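Local coordinates for putative diflavin flavoprotein A 5 (Nostoc sp. PCC 7120, PDB 4FEK) that probably transfers electrons from NADH to oxygen, reducing it to water, this chain being its N-terminal metallo-beta-lactamase-like part, at residues Val47-Ile55 and Leu71-Leu80; Gln168-His179 and Leu222-Gly232. All coordinates share one frame; numbering follows the deposited sequence.

Contact 1: Val47-Ile55 and Leu71-Leu80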
loop_
_atom_site.group_PDB
_atom_site.type_symbol
_atom_site.label_atom_id
_atom_site.label_comp_id
_atom_site.label_asym_id
_atom_site.label_seq_id
_atom_site.Cartn_x
_atom_site.Cartn_y
_atom_site.Cartn_z
ATOM N N VAL A 47 -9.119 3.518 3.902
ATOM C CA VAL A 47 -9.816 3.558 5.194
ATOM C C VAL A 47 -10.898 2.492 5.167
ATOM O O VAL A 47 -11.700 2.459 4.237
ATOM C CB VAL A 47 -10.501 4.924 5.440
ATOM C CG1 VAL A 47 -11.102 4.958 6.843
ATOM C CG2 VAL A 47 -9.502 6.071 5.247
ATOM N N ILE A 48 -10.869 1.577 6.132
ATOM C CA ILE A 48 -11.953 0.607 6.286
ATOM C C ILE A 48 -12.671 0.897 7.605
ATOM O O ILE A 48 -12.051 0.908 8.675
ATOM C CB ILE A 48 -11.446 -0.851 6.318
ATOM C CG1 ILE A 48 -10.633 -1.178 5.059
ATOM C CG2 ILE A 48 -12.624 -1.819 6.469
ATOM C CD1 ILE A 48 -9.720 -2.418 5.243
ATOM N N GLU A 49 -13.983 1.111 7.535
ATOM C CA GLU A 49 -14.735 1.450 8.740
ATOM C C GLU A 49 -15.688 0.338 9.121
ATOM O O GLU A 49 -16.791 0.263 8.582
ATOM C CB GLU A 49 -15.557 2.725 8.524
ATOM C CG GLU A 49 -14.751 3.993 8.421
ATOM C CD GLU A 49 -15.636 5.216 8.221
ATOM O OE1 GLU A 49 -16.882 5.055 8.175
ATOM O OE2 GLU A 49 -15.086 6.333 8.112
ATOM N N GLY A 50 -15.281 -0.526 10.038
ATOM C CA GLY A 50 -16.202 -1.524 10.543
ATOM C C GLY A 50 -16.686 -1.013 11.886
ATOM O O GLY A 50 -16.890 0.191 12.065
ATOM N N ASP A 51 -16.853 -1.927 12.828
ATOM C CA ASP A 51 -16.953 -1.572 14.232
ATOM C C ASP A 51 -15.714 -0.791 14.671
ATOM O O ASP A 51 -15.813 0.175 15.437
ATOM C CB ASP A 51 -17.081 -2.847 15.060
ATOM C CG ASP A 51 -18.471 -3.472 14.953
ATOM O OD1 ASP A 51 -19.438 -2.725 14.683
ATOM O OD2 ASP A 51 -18.594 -4.700 15.135
ATOM N N LYS A 52 -14.547 -1.222 14.189
ATOM C CA LYS A 52 -13.294 -0.497 14.412
ATOM C C LYS A 52 -12.826 0.114 13.096
ATOM O O LYS A 52 -13.188 -0.372 12.026
ATOM C CB LYS A 52 -12.209 -1.435 14.966
ATOM C CG LYS A 52 -12.471 -1.920 16.403
ATOM C CD LYS A 52 -11.228 -2.620 16.955
ATOM C CE LYS A 52 -11.458 -3.172 18.351
ATOM N NZ LYS A 52 -12.845 -3.702 18.482
ATOM N N THR A 53 -12.034 1.184 13.170
ATOM C CA THR A 53 -11.546 1.838 11.956
ATOM C C THR A 53 -10.035 1.639 11.757
ATOM O O THR A 53 -9.242 1.797 12.682
ATOM C CB THR A 53 -11.930 3.351 11.920
ATOM O OG1 THR A 53 -13.352 3.475 11.813
ATOM C CG2 THR A 53 -11.324 4.030 10.713
ATOM N N ALA A 54 -9.647 1.261 10.544
ATOM C CA ALA A 54 -8.237 1.146 10.193
ATOM C C ALA A 54 -7.900 1.975 8.969
ATOM O O ALA A 54 -8.682 2.075 8.015
ATOM C CB ALA A 54 -7.852 -0.338 9.942
ATOM N N ILE A 55 -6.722 2.580 8.999
ATOM C CA ILE A 55 -6.175 3.184 7.805
ATOM C C ILE A 55 -5.018 2.323 7.299
ATOM O O ILE A 55 -4.289 1.697 8.070
ATOM C CB ILE A 55 -5.751 4.655 8.007
ATOM C CG1 ILE A 55 -4.647 4.789 9.033
ATOM C CG2 ILE A 55 -6.955 5.508 8.476
ATOM C CD1 ILE A 55 -4.341 6.278 9.342
ATOM N N LEU A 71 -7.908 13.364 5.367
ATOM C CA LEU A 71 -8.240 12.268 6.265
ATOM C C LEU A 71 -9.171 12.803 7.357
ATOM O O LEU A 71 -10.172 12.170 7.701
ATOM C CB LEU A 71 -6.964 11.686 6.880
ATOM C CG LEU A 71 -7.163 10.548 7.872
ATOM C CD1 LEU A 71 -7.757 9.364 7.150
ATOM C CD2 LEU A 71 -5.846 10.196 8.582
ATOM N N GLN A 72 -8.840 13.986 7.877
ATOM C CA GLN A 72 -9.669 14.663 8.879
ATOM C C GLN A 72 -11.072 14.957 8.369
ATOM O O GLN A 72 -12.025 14.976 9.139
ATOM C CB GLN A 72 -9.019 15.973 9.332
ATOM C CG GLN A 72 -8.377 15.904 10.697
ATOM C CD GLN A 72 -8.045 17.283 11.272
ATOM O OE1 GLN A 72 -8.302 18.315 10.650
ATOM N NE2 GLN A 72 -7.459 17.296 12.462
ATOM N N GLN A 73 -11.202 15.187 7.071
ATOM C CA GLN A 73 -12.513 15.413 6.486
ATOM C C GLN A 73 -13.283 14.119 6.281
ATOM O O GLN A 73 -14.494 14.148 6.128
ATOM C CB GLN A 73 -12.404 16.211 5.183
ATOM C CG GLN A 73 -11.810 17.610 5.397
ATOM C CD GLN A 73 -11.523 18.353 4.099
ATOM O OE1 GLN A 73 -11.731 17.826 3.003
ATOM N NE2 GLN A 73 -11.041 19.590 4.220
ATOM N N THR A 74 -12.588 12.982 6.307
ATOM C CA THR A 74 -13.218 11.701 6.029
ATOM C C THR A 74 -13.555 10.901 7.289
ATOM O O THR A 74 -14.569 10.215 7.359
ATOM C CB THR A 74 -12.289 10.819 5.162
ATOM O OG1 THR A 74 -11.793 11.589 4.063
ATOM C CG2 THR A 74 -13.029 9.599 4.654
ATOM N N VAL A 75 -12.674 10.943 8.269
ATOM C CA VAL A 75 -12.868 10.147 9.470
ATOM C C VAL A 75 -12.569 10.979 10.713
ATOM O O VAL A 75 -11.803 11.946 10.665
ATOM C CB VAL A 75 -11.968 8.881 9.474
ATOM C CG1 VAL A 75 -11.926 8.233 8.099
ATOM C CG2 VAL A 75 -10.582 9.222 9.885
ATOM N N ASN A 76 -13.171 10.585 11.830
ATOM C CA ASN A 76 -12.915 11.215 13.112
ATOM C C ASN A 76 -11.670 10.569 13.672
ATOM O O ASN A 76 -11.685 9.381 14.008
ATOM C CB ASN A 76 -14.115 10.979 14.047
ATOM C CG ASN A 76 -13.939 11.608 15.417
ATOM O OD1 ASN A 76 -12.852 12.053 15.789
ATOM N ND2 ASN A 76 -15.024 11.635 16.190
ATOM N N LEU A 77 -10.591 11.337 13.782
ATOM C CA LEU A 77 -9.311 10.761 14.177
ATOM C C LEU A 77 -9.342 10.190 15.594
ATOM O O LEU A 77 -8.512 9.357 15.957
ATOM C CB LEU A 77 -8.163 11.762 14.004
ATOM C CG LEU A 77 -7.928 12.235 12.562
ATOM C CD1 LEU A 77 -6.546 12.822 12.400
ATOM C CD2 LEU A 77 -8.127 11.119 11.576
ATOM N N LYS A 78 -10.306 10.618 16.398
ATOM C CA LYS A 78 -10.417 10.054 17.735
ATOM C C LYS A 78 -11.025 8.651 17.697
ATOM O O LYS A 78 -10.971 7.914 18.674
ATOM C CB LYS A 78 -11.194 10.989 18.666
ATOM C CG LYS A 78 -10.379 12.205 19.088
ATOM C CD LYS A 78 -8.993 11.782 19.582
ATOM C CE LYS A 78 -9.084 11.024 20.910
ATOM N NZ LYS A 78 -7.799 10.382 21.299
ATOM N N LYS A 79 -11.574 8.287 16.547
ATOM C CA LYS A 79 -12.190 6.982 16.343
ATOM C C LYS A 79 -11.256 6.007 15.617
ATOM O O LYS A 79 -11.644 4.886 15.278
ATOM C CB LYS A 79 -13.488 7.140 15.544
ATOM C CG LYS A 79 -14.746 7.061 16.389
ATOM C CD LYS A 79 -15.708 8.202 16.084
ATOM C CE LYS A 79 -16.245 8.137 14.661
ATOM N NZ LYS A 79 -17.205 9.256 14.407
ATOM N N LEU A 80 -10.030 6.442 15.372
ATOM C CA LEU A 80 -9.084 5.649 14.613
ATOM C C LEU A 80 -8.460 4.594 15.528
ATOM O O LEU A 80 -8.012 4.909 16.632
ATOM C CB LEU A 80 -8.022 6.577 14.023
ATOM C CG LEU A 80 -6.869 5.981 13.237
ATOM C CD1 LEU A 80 -7.378 5.004 12.171
ATOM C CD2 LEU A 80 -6.073 7.128 12.612
#
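The carbonyl O of Leu71, a residue whose side chain meets Val47 and Ile55, is gripped by two backbone N-H groups, from Val75 N at 2.8 Å and Thr74 N at 2.9 Å. The two bonds close the last turn of the helix, and Val75 follows with its side chain directed at the hairpin of strands 41-49 and 53-56. Val47 and Val75 meet tip to tip, CG1 of Val47 lying 3.6 Å from CG1 of Val75. The torsion of Val47 (chi1 -175°) sends this branch toward Val75 and leaves CG2 to touch Leu71 CD1. Glu49 slants past the same valine, its OE2 3.7 Å from Val75 CG1, at the margin where the contact becomes partly exposed.

Deeper in, Leu71 CD1 is shared, reaching Ile55 CG2 at 4.2 Å as well as Val47. Ile55 lies nearly at right angles to both Leu71 and Leu80. With its CG1 held between backbone N and carbonyl carbon (chi1 63°), its two ends divide the work: CG2 sits 3.8 Å from Leu80 CD1, while Ile55 CD1 reaches Leu80 CD2. Leu80 CD1 also rests 3.7 Å from the carbonyl O of Thr53. At the outer end Thr53 brings its CB, rather than its hydroxyl, closest to Lys79 O. Thr53 N bonds Asp81 OD2, and Leu99 of helix 93-102 covers Ile55 and Leu71 from beyond the two segments.

An Asx turn, Lys78 N to Asn76 OD1, shapes the link from helix to strand. Leu71 near the end of helix 61-74, Val75 in the link and Leu80 at the start of the next strand thus pack on the hairpin, in the beta-alpha-beta unit of strand 53-56, helix 61-74 and parallel strand 80-84.

Contact 2: Gln168-His179 and Leu222-Gly232. With PO4 (phosphate ion), chain E.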
loop_
_atom_site.group_PDB
_atom_site.type_symbol
_atom_site.label_atom_id
_atom_site.label_comp_id
_atom_site.label_asym_id
_atom_site.label_seq_id
_atom_site.Cartn_x
_atom_site.Cartn_y
_atom_site.Cartn_z
ATOM N N GLN A 168 -13.156 -8.651 -0.376
ATOM C CA GLN A 168 -12.216 -9.355 -1.272
ATOM C C GLN A 168 -11.217 -8.413 -1.943
ATOM O O GLN A 168 -10.795 -8.615 -3.090
ATOM C CB GLN A 168 -12.947 -10.234 -2.295
ATOM C CG GLN A 168 -13.934 -11.163 -1.613
ATOM C CD GLN A 168 -14.512 -12.221 -2.524
ATOM O OE1 GLN A 168 -14.874 -11.950 -3.665
ATOM N NE2 GLN A 168 -14.616 -13.435 -2.011
ATOM N N ILE A 169 -10.833 -7.381 -1.208
ATOM C CA ILE A 169 -9.820 -6.454 -1.678
ATOM C C ILE A 169 -8.483 -6.879 -1.065
ATOM O O ILE A 169 -8.386 -7.170 0.123
ATOM C CB ILE A 169 -10.132 -4.996 -1.271
ATOM C CG1 ILE A 169 -11.373 -4.459 -2.026
ATOM C CG2 ILE A 169 -8.955 -4.097 -1.564
ATOM C CD1 ILE A 169 -11.767 -3.019 -1.583
ATOM N N LEU A 170 -7.452 -6.923 -1.896
ATOM C CA LEU A 170 -6.105 -7.182 -1.413
ATOM C C LEU A 170 -5.311 -5.883 -1.478
ATOM O O LEU A 170 -5.180 -5.278 -2.555
ATOM C CB LEU A 170 -5.461 -8.265 -2.283
ATOM C CG LEU A 170 -4.045 -8.636 -1.875
ATOM C CD1 LEU A 170 -4.094 -9.290 -0.511
ATOM C CD2 LEU A 170 -3.428 -9.591 -2.924
ATOM N N TYR A 171 -4.785 -5.460 -0.331
ATOM C CA TYR A 171 -3.988 -4.234 -0.212
ATOM C C TYR A 171 -2.534 -4.647 -0.430
ATOM O O TYR A 171 -1.978 -5.385 0.383
ATOM C CB TYR A 171 -4.207 -3.596 1.169
ATOM C CG TYR A 171 -5.688 -3.189 1.348
ATOM C CD1 TYR A 171 -6.126 -1.919 0.971
ATOM C CD2 TYR A 171 -6.633 -4.099 1.818
ATOM C CE1 TYR A 171 -7.462 -1.552 1.089
ATOM C CE2 TYR A 171 -7.998 -3.748 1.931
ATOM C CZ TYR A 171 -8.392 -2.471 1.560
ATOM O OH TYR A 171 -9.721 -2.105 1.662
ATOM N N THR A 172 -1.946 -4.199 -1.535
ATOM C CA THR A 172 -0.695 -4.786 -2.012
ATOM C C THR A 172 0.469 -3.814 -1.934
ATOM O O THR A 172 1.610 -4.200 -2.258
ATOM C CB THR A 172 -0.803 -5.301 -3.469
ATOM O OG1 THR A 172 -1.039 -4.199 -4.365
ATOM C CG2 THR A 172 -1.904 -6.326 -3.611
ATOM N N ASP A 173 0.177 -2.569 -1.525
ATOM C CA ASP A 173 1.215 -1.542 -1.314
ATOM C C ASP A 173 2.101 -1.431 -2.567
ATOM O O ASP A 173 1.602 -1.086 -3.634
ATOM C CB ASP A 173 2.057 -1.905 -0.078
ATOM C CG ASP A 173 2.971 -0.773 0.380
ATOM O OD1 ASP A 173 2.848 0.368 -0.132
ATOM O OD2 ASP A 173 3.820 -1.034 1.266
ATOM N N LYS A 174 3.396 -1.753 -2.449
ATOM C CA LYS A 174 4.308 -1.623 -3.597
ATOM C C LYS A 174 4.037 -2.589 -4.743
ATOM O O LYS A 174 4.495 -2.355 -5.859
ATOM C CB LYS A 174 5.784 -1.757 -3.169
ATOM C CG LYS A 174 6.289 -0.638 -2.277
ATOM C CD LYS A 174 6.293 0.712 -2.999
ATOM C CE LYS A 174 6.738 1.840 -2.044
ATOM N NZ LYS A 174 7.009 3.122 -2.755
ATOM N N ILE A 175 3.343 -3.699 -4.490
ATOM C CA ILE A 175 3.163 -4.666 -5.580
ATOM C C ILE A 175 2.034 -4.237 -6.534
ATOM O O ILE A 175 0.980 -3.787 -6.074
ATOM C CB ILE A 175 2.913 -6.103 -5.080
ATOM C CG1 ILE A 175 3.822 -6.457 -3.894
ATOM C CG2 ILE A 175 3.085 -7.106 -6.242
ATOM C CD1 ILE A 175 5.309 -6.356 -4.187
ATOM N N PHE A 176 2.269 -4.395 -7.842
ATOM C CA PHE A 176 1.269 -4.167 -8.917
ATOM C C PHE A 176 0.928 -2.725 -9.296
ATOM O O PHE A 176 -0.062 -2.509 -10.009
ATOM C CB PHE A 176 -0.077 -4.866 -8.636
ATOM C CG PHE A 176 0.024 -6.318 -8.378
ATOM C CD1 PHE A 176 0.429 -7.193 -9.378
ATOM C CD2 PHE A 176 -0.322 -6.827 -7.135
ATOM C CE1 PHE A 176 0.503 -8.541 -9.133
ATOM C CE2 PHE A 176 -0.259 -8.173 -6.889
ATOM C CZ PHE A 176 0.159 -9.037 -7.885
ATOM N N GLY A 177 1.707 -1.750 -8.833
ATOM C CA GLY A 177 1.366 -0.354 -9.087
ATOM C C GLY A 177 1.899 0.241 -10.377
ATOM O O GLY A 177 2.433 -0.469 -11.269
ATOM N N ALA A 178 1.759 1.561 -10.490
ATOM C CA ALA A 178 2.292 2.293 -11.644
ATOM C C ALA A 178 2.469 3.745 -11.277
ATOM O O ALA A 178 1.621 4.311 -10.593
ATOM C CB ALA A 178 1.358 2.160 -12.857
ATOM N N HIS A 179 3.579 4.348 -11.697
ATOM C CA HIS A 179 3.787 5.773 -11.431
ATOM C C HIS A 179 3.162 6.638 -12.506
ATOM O O HIS A 179 3.815 7.058 -13.459
ATOM C CB HIS A 179 5.267 6.098 -11.188
ATOM C CG HIS A 179 5.739 5.678 -9.831
ATOM N ND1 HIS A 179 5.195 6.193 -8.666
ATOM C CD2 HIS A 179 6.649 4.754 -9.443
ATOM C CE1 HIS A 179 5.783 5.632 -7.623
ATOM N NE2 HIS A 179 6.656 4.739 -8.067
ATOM N N LEU A 222 -6.182 -16.735 -2.859
ATOM C CA LEU A 222 -7.166 -15.734 -2.472
ATOM C C LEU A 222 -8.165 -15.458 -3.583
ATOM O O LEU A 222 -7.815 -15.418 -4.764
ATOM C CB LEU A 222 -6.494 -14.422 -2.065
ATOM C CG LEU A 222 -5.626 -14.463 -0.816
ATOM C CD1 LEU A 222 -5.099 -13.065 -0.483
ATOM C CD2 LEU A 222 -6.431 -15.051 0.330
ATOM N N GLN A 223 -9.416 -15.262 -3.198
ATOM C CA GLN A 223 -10.401 -14.757 -4.135
ATOM C C GLN A 223 -10.392 -13.227 -4.089
ATOM O O GLN A 223 -10.903 -12.634 -3.137
ATOM C CB GLN A 223 -11.768 -15.296 -3.762
ATOM C CG GLN A 223 -12.833 -15.045 -4.791
ATOM C CD GLN A 223 -14.175 -15.586 -4.345
ATOM O OE1 GLN A 223 -15.199 -14.908 -4.454
ATOM N NE2 GLN A 223 -14.178 -16.816 -3.828
ATOM N N VAL A 224 -9.835 -12.597 -5.122
ATOM C CA VAL A 224 -9.601 -11.144 -5.111
ATOM C C VAL A 224 -10.364 -10.407 -6.208
ATOM O O VAL A 224 -10.286 -10.762 -7.386
ATOM C CB VAL A 224 -8.093 -10.802 -5.278
ATOM C CG1 VAL A 224 -7.851 -9.308 -5.099
ATOM C CG2 VAL A 224 -7.246 -11.594 -4.316
ATOM N N ARG A 225 -11.068 -9.351 -5.823
ATOM C CA ARG A 225 -11.808 -8.531 -6.777
ATOM C C ARG A 225 -11.049 -7.261 -7.136
ATOM O O ARG A 225 -11.309 -6.665 -8.172
ATOM C CB ARG A 225 -13.175 -8.151 -6.198
ATOM C CG ARG A 225 -14.115 -9.329 -6.012
ATOM C CD ARG A 225 -15.419 -8.881 -5.374
ATOM N NE ARG A 225 -16.482 -9.851 -5.594
ATOM C CZ ARG A 225 -17.551 -9.631 -6.354
ATOM N NH1 ARG A 225 -17.710 -8.461 -6.959
ATOM N NH2 ARG A 225 -18.463 -10.583 -6.504
ATOM N N LEU A 226 -10.113 -6.850 -6.279
ATOM C CA LEU A 226 -9.382 -5.603 -6.491
ATOM C C LEU A 226 -7.995 -5.674 -5.872
ATOM O O LEU A 226 -7.851 -6.146 -4.733
ATOM C CB LEU A 226 -10.143 -4.427 -5.857
ATOM C CG LEU A 226 -9.553 -3.031 -6.058
ATOM C CD1 LEU A 226 -9.914 -2.524 -7.440
ATOM C CD2 LEU A 226 -10.029 -2.058 -4.964
ATOM N N TYR A 227 -6.984 -5.213 -6.613
ATOM C CA TYR A 227 -5.686 -4.901 -6.004
ATOM C C TYR A 227 -5.701 -3.423 -5.631
ATOM O O TYR A 227 -5.590 -2.550 -6.506
ATOM C CB TYR A 227 -4.489 -5.148 -6.953
ATOM C CG TYR A 227 -4.197 -6.591 -7.296
ATOM C CD1 TYR A 227 -4.541 -7.626 -6.432
ATOM C CD2 TYR A 227 -3.522 -6.920 -8.470
ATOM C CE1 TYR A 227 -4.246 -8.943 -6.742
ATOM C CE2 TYR A 227 -3.223 -8.246 -8.785
ATOM C CZ TYR A 227 -3.579 -9.247 -7.918
ATOM O OH TYR A 227 -3.288 -10.567 -8.239
ATOM N N ALA A 228 -5.830 -3.157 -4.338
ATOM C CA ALA A 228 -5.724 -1.806 -3.809
ATOM C C ALA A 228 -4.244 -1.474 -3.648
ATOM O O ALA A 228 -3.679 -1.611 -2.563
ATOM C CB ALA A 228 -6.447 -1.698 -2.477
ATOM N N VAL A 229 -3.637 -1.041 -4.744
ATOM C CA VAL A 229 -2.200 -0.812 -4.832
ATOM C C VAL A 229 -1.766 0.514 -4.194
ATOM O O VAL A 229 -2.584 1.385 -3.973
ATOM C CB VAL A 229 -1.766 -0.788 -6.292
ATOM C CG1 VAL A 229 -2.199 -2.103 -6.992
ATOM C CG2 VAL A 229 -2.377 0.451 -7.017
ATOM N N GLY A 230 -0.466 0.648 -3.927
ATOM C CA GLY A 230 0.095 1.830 -3.327
ATOM C C GLY A 230 0.277 2.990 -4.297
ATOM O O GLY A 230 0.267 4.142 -3.876
ATOM N N HIS A 231 0.444 2.703 -5.591
ATOM C CA HIS A 231 0.723 3.761 -6.559
ATOM C C HIS A 231 -0.093 3.598 -7.820
ATOM O O HIS A 231 -0.093 2.541 -8.433
ATOM C CB HIS A 231 2.215 3.820 -6.957
ATOM C CG HIS A 231 3.153 4.109 -5.826
ATOM N ND1 HIS A 231 3.197 5.328 -5.177
ATOM C CD2 HIS A 231 4.109 3.343 -5.248
ATOM C CE1 HIS A 231 4.118 5.287 -4.230
ATOM N NE2 HIS A 231 4.683 4.090 -4.247
ATOM N N GLY A 232 -0.737 4.679 -8.253
ATOM C CA GLY A 232 -1.464 4.641 -9.510
ATOM C C GLY A 232 -2.914 4.215 -9.372
ATOM O O GLY A 232 -3.474 4.201 -8.292
HETATM P P PO4 E . 8.673 5.092 0.099
HETATM O O1 PO4 E . 8.131 5.715 1.391
HETATM O O2 PO4 E . 9.826 5.930 -0.343
HETATM O O3 PO4 E . 9.125 3.706 0.460
HETATM O O4 PO4 E . 7.568 5.117 -0.930
HETATM O O HOH W 1 -2.084 -0.977 -0.360
HETATM O O HOH W 2 2.001 0.291 -6.049
#
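Phe176 lies flat on Tyr227 in an offset stack, the ring centroids 4.0 Å apart and the planes only 10° out of parallel. Ile175 CG2 covers the opposite face of Phe176, so the ring is a filling between an aliphatic branch and the tyrosine. On this side of the sheet Leu170 runs alongside Tyr227, and Ile219 of helix 209-219 closes over Leu170, Phe176 and Tyr227.

The other side carries Ile169, Tyr171, Leu226 and Ala228. The small methyl of Ala228 drops into the notch between two larger neighbours, its CB 3.6 Å from Ile169 CG2 and also against Tyr171 CD1. Ile169 and Leu226 lie side by side, their ends touching. Val229 CG1 is the bump that fits against the 172-175 turn, meeting Thr172 OG1, Ile175 O and Phe176 CB. Gly230, without a side chain, lets the backbones close up until Gly230 N bonds Asp173 O at 2.7 Å. Parallel strand bonds continue the join, as in Leu170 N to Leu226 O at 3.0 Å.

At the far end His231 is held at both ring nitrogens and on one face. His179 CE1 stands 3.5 Å above the centre of that face, Lys174 NZ donates to His231 NE2 at 2.9 Å in the ring plane, and His231 ND1 bonds Thr42 O. The bend of the lysine chain (chi2 -65°) brings this amine back toward the histidine, and the same NZ holds O4 of a phosphate, probably from the crystallisation liquor, at 2.8 Å. His87, Ser89, Asn91 and Arg92 complete the phosphate site, while Asp173 OD2 bonds His87. Loops meeting beyond the strand ends around a histidine-containing pocket are characteristic of the metallo-beta-lactamase fold; the pocket probably corresponds to the place where flavodiiron relatives hold their iron pair.

How the contacts relate
Both contacts are mostly buried, but the centre of contact 1 is about 17 Å from that of the chain, with exposed residues at its edge, and the centre of contact 2 about 7 Å, in the core. Contact 1 sets the end of a helix and the chain returning to strand 80-84 against a hairpin of the seven-stranded sheet; contact 2 pairs neighbouring strands of the five-stranded one. Contact 1 is mainly aliphatic packing, without hydrogen bonds between its segments, whereas contact 2 adds parallel backbone bonds, aromatic stacking and polar groups running into a pocket that holds a phosphate. Their centres are 20 Å apart, yet Ile48 CD1 from contact 1 packs 3.6 Å from Tyr171 OH of contact 2.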